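Local coordinates for protein tapirin (Caldicellulosiruptor hydrothermalis, PDB 6N2C) that probably attaches cells of this extremely thermophilic bacterium to cellulose through a beta-helical C-terminal domain that also holds a zinc ion, at residues A[464-478]-A[558-572]. Numbering follows the deposited sequence. Where two conformers were deposited one is given.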
loop_
_atom_site.group_PDB
_atom_site.type_symbol
_atom_site.label_atom_id
_atom_site.label_comp_id
_atom_site.label_asym_id
_atom_site.label_seq_id
_atom_site.Cartn_x
_atom_site.Cartn_y
_atom_site.Cartn_z
ATOM N N ASN A 464 20.308 -2.794 -11.570
ATOM C CA ASN A 464 21.611 -2.935 -11.051
ATOM C C ASN A 464 21.862 -4.323 -10.490
ATOM O O ASN A 464 22.995 -4.804 -10.507
ATOM C CB ASN A 464 21.930 -1.900 -9.942
ATOM C CG ASN A 464 22.494 -0.615 -10.485
ATOM O OD1 ASN A 464 22.114 -0.137 -11.575
ATOM N ND2 ASN A 464 23.328 0.079 -9.600
ATOM N N TRP A 465 20.813 -4.995 -9.975
ATOM C CA TRP A 465 20.911 -6.252 -9.265
ATOM C C TRP A 465 20.267 -7.492 -9.913
ATOM O O TRP A 465 20.525 -8.657 -9.525
ATOM C CB TRP A 465 20.344 -6.013 -7.815
ATOM C CG TRP A 465 21.072 -4.933 -7.125
ATOM C CD1 TRP A 465 22.254 -5.022 -6.520
ATOM C CD2 TRP A 465 20.665 -3.531 -7.034
ATOM N NE1 TRP A 465 22.607 -3.784 -6.016
ATOM C CE2 TRP A 465 21.651 -2.860 -6.324
ATOM C CE3 TRP A 465 19.556 -2.811 -7.487
ATOM C CZ2 TRP A 465 21.575 -1.496 -6.033
ATOM C CZ3 TRP A 465 19.466 -1.472 -7.248
ATOM C CH2 TRP A 465 20.497 -0.805 -6.542
ATOM N N ILE A 466 19.406 -7.298 -10.876
ATOM C CA ILE A 466 18.767 -8.387 -11.554
ATOM C C ILE A 466 18.665 -8.027 -13.019
ATOM O O ILE A 466 18.041 -7.037 -13.415
ATOM C CB ILE A 466 17.387 -8.864 -10.943
ATOM C CG1 ILE A 466 16.892 -10.061 -11.688
ATOM C CG2 ILE A 466 16.354 -7.765 -10.880
ATOM C CD1 ILE A 466 15.731 -10.835 -11.117
ATOM N N ARG A 467 19.182 -8.915 -13.870
ATOM C CA ARG A 467 19.421 -8.566 -15.308
ATOM C C ARG A 467 18.983 -9.757 -16.122
ATOM O O ARG A 467 19.843 -10.578 -16.556
ATOM C CB ARG A 467 20.902 -8.275 -15.545
ATOM C CG ARG A 467 21.311 -7.062 -14.758
ATOM C CD ARG A 467 22.736 -6.658 -14.963
ATOM N NE ARG A 467 23.107 -5.655 -14.032
ATOM C CZ ARG A 467 24.353 -5.215 -13.865
ATOM N NH1 ARG A 467 25.333 -5.564 -14.735
ATOM N NH2 ARG A 467 24.632 -4.409 -12.842
ATOM N N LEU A 468 17.683 -9.851 -16.402
ATOM C CA LEU A 468 17.191 -10.994 -17.131
ATOM C C LEU A 468 17.694 -11.033 -18.573
ATOM O O LEU A 468 17.748 -12.082 -19.191
ATOM C CB LEU A 468 15.693 -11.165 -16.997
ATOM C CG LEU A 468 15.216 -11.333 -15.546
ATOM C CD1 LEU A 468 13.682 -11.372 -15.459
ATOM C CD2 LEU A 468 15.884 -12.499 -14.840
ATOM N N ASP A 469 18.126 -9.885 -19.102
ATOM C CA ASP A 469 18.731 -9.864 -20.442
ATOM C C ASP A 469 20.081 -10.515 -20.487
ATOM O O ASP A 469 20.602 -10.710 -21.609
ATOM C CB ASP A 469 18.820 -8.433 -20.976
ATOM C CG ASP A 469 17.457 -7.882 -21.437
ATOM O OD1 ASP A 469 16.472 -8.633 -21.596
ATOM O OD2 ASP A 469 17.402 -6.694 -21.719
ATOM N N ASN A 470 20.688 -10.850 -19.325
ATOM C CA ASN A 470 21.928 -11.571 -19.266
ATOM C C ASN A 470 21.699 -13.082 -19.419
ATOM O O ASN A 470 22.666 -13.835 -19.310
ATOM C CB ASN A 470 22.757 -11.228 -18.053
ATOM C CG ASN A 470 23.366 -9.863 -18.167
ATOM O OD1 ASN A 470 23.413 -9.301 -19.306
ATOM N ND2 ASN A 470 23.940 -9.340 -17.078
ATOM N N ILE A 471 20.456 -13.533 -19.624
ATOM C CA ILE A 471 20.197 -14.918 -19.948
ATOM C C ILE A 471 20.400 -15.046 -21.476
ATOM O O ILE A 471 19.521 -14.622 -22.236
ATOM C CB ILE A 471 18.770 -15.358 -19.591
ATOM C CG1 ILE A 471 18.475 -15.211 -18.098
ATOM C CG2 ILE A 471 18.510 -16.746 -20.044
ATOM C CD1 ILE A 471 17.026 -15.259 -17.813
ATOM N N VAL A 472 21.558 -15.612 -21.885
ATOM C CA VAL A 472 21.890 -15.803 -23.325
ATOM C C VAL A 472 21.923 -17.267 -23.703
ATOM O O VAL A 472 22.139 -17.592 -24.861
ATOM C CB VAL A 472 23.203 -15.056 -23.683
ATOM C CG1 VAL A 472 23.032 -13.590 -23.359
ATOM C CG2 VAL A 472 24.413 -15.629 -22.945
ATOM N N GLU A 473 21.752 -18.155 -22.711
ATOM C CA GLU A 473 21.713 -19.609 -22.900
ATOM C C GLU A 473 20.648 -20.179 -22.006
ATOM O O GLU A 473 20.345 -19.606 -20.945
ATOM C CB GLU A 473 23.090 -20.259 -22.550
ATOM C CG GLU A 473 23.424 -20.517 -21.076
ATOM C CD GLU A 473 24.728 -21.329 -20.862
ATOM O OE1 GLU A 473 25.427 -21.634 -21.893
ATOM O OE2 GLU A 473 25.058 -21.676 -19.681
ATOM N N ASP A 474 20.088 -21.315 -22.395
ATOM C CA ASP A 474 19.258 -22.056 -21.483
ATOM C C ASP A 474 20.115 -22.905 -20.510
ATOM O O ASP A 474 21.228 -23.389 -20.886
ATOM C CB ASP A 474 18.340 -23.028 -22.227
ATOM C CG ASP A 474 17.319 -22.338 -23.098
ATOM O OD1 ASP A 474 17.061 -21.105 -22.957
ATOM O OD2 ASP A 474 16.706 -23.049 -23.914
ATOM N N LYS A 475 19.634 -23.081 -19.262
ATOM C CA LYS A 475 20.342 -23.962 -18.298
ATOM C C LYS A 475 19.232 -24.803 -17.706
ATOM O O LYS A 475 18.387 -24.299 -16.948
ATOM C CB LYS A 475 21.075 -23.154 -17.298
ATOM C CG LYS A 475 21.914 -23.879 -16.247
ATOM C CD LYS A 475 23.062 -24.660 -16.915
ATOM C CE LYS A 475 24.038 -25.088 -15.856
ATOM N NZ LYS A 475 25.046 -25.951 -16.519
ATOM N N LYS A 476 19.222 -26.113 -18.014
ATOM C CA LYS A 476 18.159 -26.997 -17.630
ATOM C C LYS A 476 18.556 -28.214 -16.724
ATOM O O LYS A 476 17.685 -29.001 -16.362
ATOM C CB LYS A 476 17.552 -27.620 -18.875
ATOM C CG LYS A 476 16.946 -26.617 -19.878
ATOM C CD LYS A 476 16.141 -27.403 -20.933
ATOM C CE LYS A 476 15.273 -26.501 -21.795
ATOM N NZ LYS A 476 14.730 -27.240 -22.981
ATOM N N ASP A 477 19.793 -28.264 -16.285
ATOM C CA ASP A 477 20.278 -29.444 -15.536
ATOM C C ASP A 477 20.555 -29.208 -14.057
ATOM O O ASP A 477 21.184 -30.081 -13.414
ATOM C CB ASP A 477 21.458 -30.057 -16.269
ATOM C CG ASP A 477 22.676 -29.146 -16.385
ATOM O OD1 ASP A 477 22.673 -27.975 -15.998
ATOM O OD2 ASP A 477 23.715 -29.670 -16.806
ATOM N N ILE A 478 20.101 -28.057 -13.510
ATOM C CA ILE A 478 20.293 -27.697 -12.119
ATOM C C ILE A 478 19.099 -28.233 -11.357
ATOM O O ILE A 478 18.278 -27.504 -10.889
ATOM C CB ILE A 478 20.590 -26.232 -11.892
ATOM C CG1 ILE A 478 21.812 -25.788 -12.746
ATOM C CG2 ILE A 478 20.982 -25.968 -10.430
ATOM C CD1 ILE A 478 22.169 -24.333 -12.606
ATOM N N PRO A 558 23.326 -24.140 -6.007
ATOM C CA PRO A 558 23.975 -24.299 -7.323
ATOM C C PRO A 558 23.274 -23.428 -8.391
ATOM O O PRO A 558 23.929 -22.905 -9.317
ATOM C CB PRO A 558 23.781 -25.743 -7.681
ATOM C CG PRO A 558 23.312 -26.415 -6.424
ATOM C CD PRO A 558 22.907 -25.444 -5.432
ATOM N N LEU A 559 21.997 -23.170 -8.155
ATOM C CA LEU A 559 21.262 -22.267 -9.111
ATOM C C LEU A 559 21.679 -20.840 -8.845
ATOM O O LEU A 559 21.919 -20.108 -9.799
ATOM C CB LEU A 559 19.743 -22.513 -9.040
ATOM C CG LEU A 559 18.819 -21.590 -9.879
ATOM C CD1 LEU A 559 19.144 -21.930 -11.347
ATOM C CD2 LEU A 559 17.385 -21.921 -9.535
ATOM N N ILE A 560 21.775 -20.371 -7.594
ATOM C CA ILE A 560 22.207 -19.067 -7.273
ATOM C C ILE A 560 23.644 -18.836 -7.826
ATOM O O ILE A 560 23.974 -17.829 -8.475
ATOM C CB ILE A 560 22.214 -18.830 -5.781
ATOM C CG1 ILE A 560 20.770 -18.840 -5.209
ATOM C CG2 ILE A 560 22.942 -17.563 -5.377
ATOM C CD1 ILE A 560 20.690 -18.809 -3.757
ATOM N N ASP A 561 24.510 -19.825 -7.590
ATOM C CA ASP A 561 25.890 -19.705 -8.064
ATOM C C ASP A 561 25.922 -19.532 -9.608
ATOM O O ASP A 561 26.691 -18.712 -10.114
ATOM C CB ASP A 561 26.697 -20.958 -7.737
ATOM C CG ASP A 561 26.934 -21.118 -6.224
ATOM O OD1 ASP A 561 26.702 -20.219 -5.406
ATOM O OD2 ASP A 561 27.375 -22.199 -5.962
ATOM N N TYR A 562 25.111 -20.286 -10.317
ATOM C CA TYR A 562 25.003 -20.138 -11.760
ATOM C C TYR A 562 24.531 -18.753 -12.167
ATOM O O TYR A 562 25.187 -18.036 -13.018
ATOM C CB TYR A 562 24.093 -21.160 -12.389
ATOM C CG TYR A 562 23.920 -21.044 -13.868
ATOM C CD1 TYR A 562 24.898 -21.521 -14.757
ATOM C CD2 TYR A 562 22.855 -20.329 -14.422
ATOM C CE1 TYR A 562 24.736 -21.378 -16.122
ATOM C CE2 TYR A 562 22.723 -20.111 -15.778
ATOM C CZ TYR A 562 23.625 -20.689 -16.634
ATOM O OH TYR A 562 23.509 -20.497 -17.951
ATOM N N LEU A 563 23.463 -18.300 -11.542
ATOM C CA LEU A 563 22.957 -16.989 -11.878
ATOM C C LEU A 563 23.952 -15.864 -11.596
ATOM O O LEU A 563 24.036 -14.881 -12.371
ATOM C CB LEU A 563 21.677 -16.653 -11.149
ATOM C CG LEU A 563 20.510 -17.591 -11.496
ATOM C CD1 LEU A 563 19.311 -17.386 -10.546
ATOM C CD2 LEU A 563 20.016 -17.498 -12.917
ATOM N N LEU A 564 24.713 -15.984 -10.539
ATOM C CA LEU A 564 25.684 -15.026 -10.210
ATOM C C LEU A 564 26.847 -15.080 -11.253
ATOM O O LEU A 564 27.345 -13.996 -11.624
ATOM C CB LEU A 564 26.307 -15.307 -8.810
ATOM C CG LEU A 564 25.424 -14.996 -7.597
ATOM C CD1 LEU A 564 26.012 -15.481 -6.258
ATOM C CD2 LEU A 564 25.249 -13.518 -7.443
ATOM N N SER A 565 27.237 -16.274 -11.665
ATOM C CA SER A 565 28.355 -16.425 -12.598
ATOM C C SER A 565 28.063 -15.777 -13.932
ATOM O O SER A 565 28.979 -15.231 -14.570
ATOM C CB SER A 565 28.746 -17.867 -12.803
ATOM O OG SER A 565 27.830 -18.613 -13.609
ATOM N N LYS A 566 26.788 -15.763 -14.299
ATOM C CA LYS A 566 26.334 -15.156 -15.520
ATOM C C LYS A 566 25.876 -13.735 -15.365
ATOM O O LYS A 566 25.472 -13.104 -16.362
ATOM C CB LYS A 566 25.259 -15.988 -16.156
ATOM C CG LYS A 566 25.547 -17.444 -16.454
ATOM C CD LYS A 566 26.901 -17.681 -17.160
ATOM C CE LYS A 566 26.982 -19.075 -17.709
ATOM N NZ LYS A 566 28.401 -19.411 -17.989
ATOM N N ASN A 567 26.054 -13.146 -14.190
ATOM C CA ASN A 567 25.610 -11.825 -13.849
ATOM C C ASN A 567 24.121 -11.610 -14.168
ATOM O O ASN A 567 23.681 -10.468 -14.487
ATOM C CB ASN A 567 26.426 -10.703 -14.537
ATOM C CG ASN A 567 27.908 -10.604 -14.098
ATOM O OD1 ASN A 567 28.643 -9.833 -14.707
ATOM N ND2 ASN A 567 28.321 -11.282 -13.039
ATOM N N ILE A 568 23.300 -12.672 -14.019
ATOM C CA ILE A 568 21.869 -12.524 -14.138
ATOM C C ILE A 568 21.352 -11.918 -12.818
ATOM O O ILE A 568 20.351 -11.187 -12.790
ATOM C CB ILE A 568 21.205 -13.881 -14.478
ATOM C CG1 ILE A 568 21.609 -14.326 -15.825
ATOM C CG2 ILE A 568 19.670 -13.800 -14.357
ATOM C CD1 ILE A 568 21.450 -15.793 -16.071
ATOM N N ILE A 569 22.045 -12.208 -11.722
ATOM C CA ILE A 569 21.885 -11.439 -10.490
ATOM C C ILE A 569 23.209 -10.982 -10.004
ATOM O O ILE A 569 24.236 -11.580 -10.288
ATOM C CB ILE A 569 21.102 -12.250 -9.402
ATOM C CG1 ILE A 569 21.890 -13.515 -8.993
ATOM C CG2 ILE A 569 19.707 -12.580 -9.914
ATOM C CD1 ILE A 569 21.316 -14.303 -7.822
ATOM N N LYS A 570 23.190 -9.868 -9.297
ATOM C CA LYS A 570 24.379 -9.343 -8.611
ATOM C C LYS A 570 23.928 -9.093 -7.189
ATOM O O LYS A 570 22.846 -8.429 -6.993
ATOM C CB LYS A 570 24.867 -8.016 -9.299
ATOM C CG LYS A 570 25.582 -8.235 -10.636
ATOM C CD LYS A 570 26.702 -7.190 -10.908
ATOM C CE LYS A 570 27.516 -7.590 -12.119
ATOM N NZ LYS A 570 28.558 -6.549 -12.429
ATOM N N ILE A 571 24.755 -9.506 -6.227
ATOM C CA ILE A 571 24.461 -9.311 -4.801
ATOM C C ILE A 571 25.510 -8.392 -4.243
ATOM O O ILE A 571 26.705 -8.695 -4.347
ATOM C CB ILE A 571 24.404 -10.623 -4.015
ATOM C CG1 ILE A 571 23.318 -11.557 -4.580
ATOM C CG2 ILE A 571 24.173 -10.347 -2.512
ATOM C CD1 ILE A 571 23.457 -12.989 -4.065
ATOM N N GLU A 572 25.097 -7.239 -3.734
ATOM C CA GLU A 572 26.041 -6.293 -3.229
ATOM C C GLU A 572 25.806 -6.154 -1.742
ATOM O O GLU A 572 24.671 -6.370 -1.217
ATOM C CB GLU A 572 26.053 -5.022 -4.053
ATOM C CG GLU A 572 25.256 -3.861 -3.545
ATOM C CD GLU A 572 25.545 -2.574 -4.329
ATOM O OE1 GLU A 572 24.998 -2.476 -5.440
ATOM O OE2 GLU A 572 26.315 -1.678 -3.849
HETATM O O HOH W 1 24.773 -1.199 -7.553
HETATM O O HOH W 2 27.409 -3.636 -12.363
HETATM O O HOH W 3 25.749 -13.612 -19.245
HETATM O O HOH W 4 21.825 -18.630 -18.746
#
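Y562, on helix 557-565, packs against I478, K475 and E473 of the loop 464-478. CB of Y562 meets the CD1 methyl of I478 at 3.7 Å, and the same methyl still touches CG; on its other branch I478 lays CG2 against CB of P558 and CB of L559. Over the ring itself, CG of K475 sits above the centre, a CH-pi contact 3.7 Å from the centroid. K475 CB already lies against the ring; with CG anti to the backbone N (chi1 -178°) and the chain bent at chi2, CG, CD and CE follow over it. K566 CG covers the opposite face toward the rim. At the tip, in one of the two conformers of E473, Y562 OH donates to E473 OE2 at 2.6 Å, using the anti lone pair of a carboxylate nearly coplanar with the ring. The hydroxyl also accepts from a water that bonds E473 O. With an alanine in place of Y562, K475 and I478 would probably lose the surface they pack on, and E473, in this conformer, its hydroxyl partner.

The helix then ends in a Schellman motif with N567 as C-prime residue, and the chain leaving it runs beside the loop next to the beta-helix, where L468 and I471 reach strand 513-518. N470 ND2 bonds N567 O almost straight (172°), approaching from above the carbonyl plane. I568 pushes its CD1 to 3.6 Å from CG1 of I471, while its CG2 meets CD2 of L468. I466 and I569 form a single beta bridge, with R467 N bonded to I568 O and K570 N to W465 O. Beyond it, the indole NE1 of W465 donates to E572 OE1 at 2.8 Å, on the anti side of a carboxylate turned 49° from the ring; a water links that oxygen to N464 ND2.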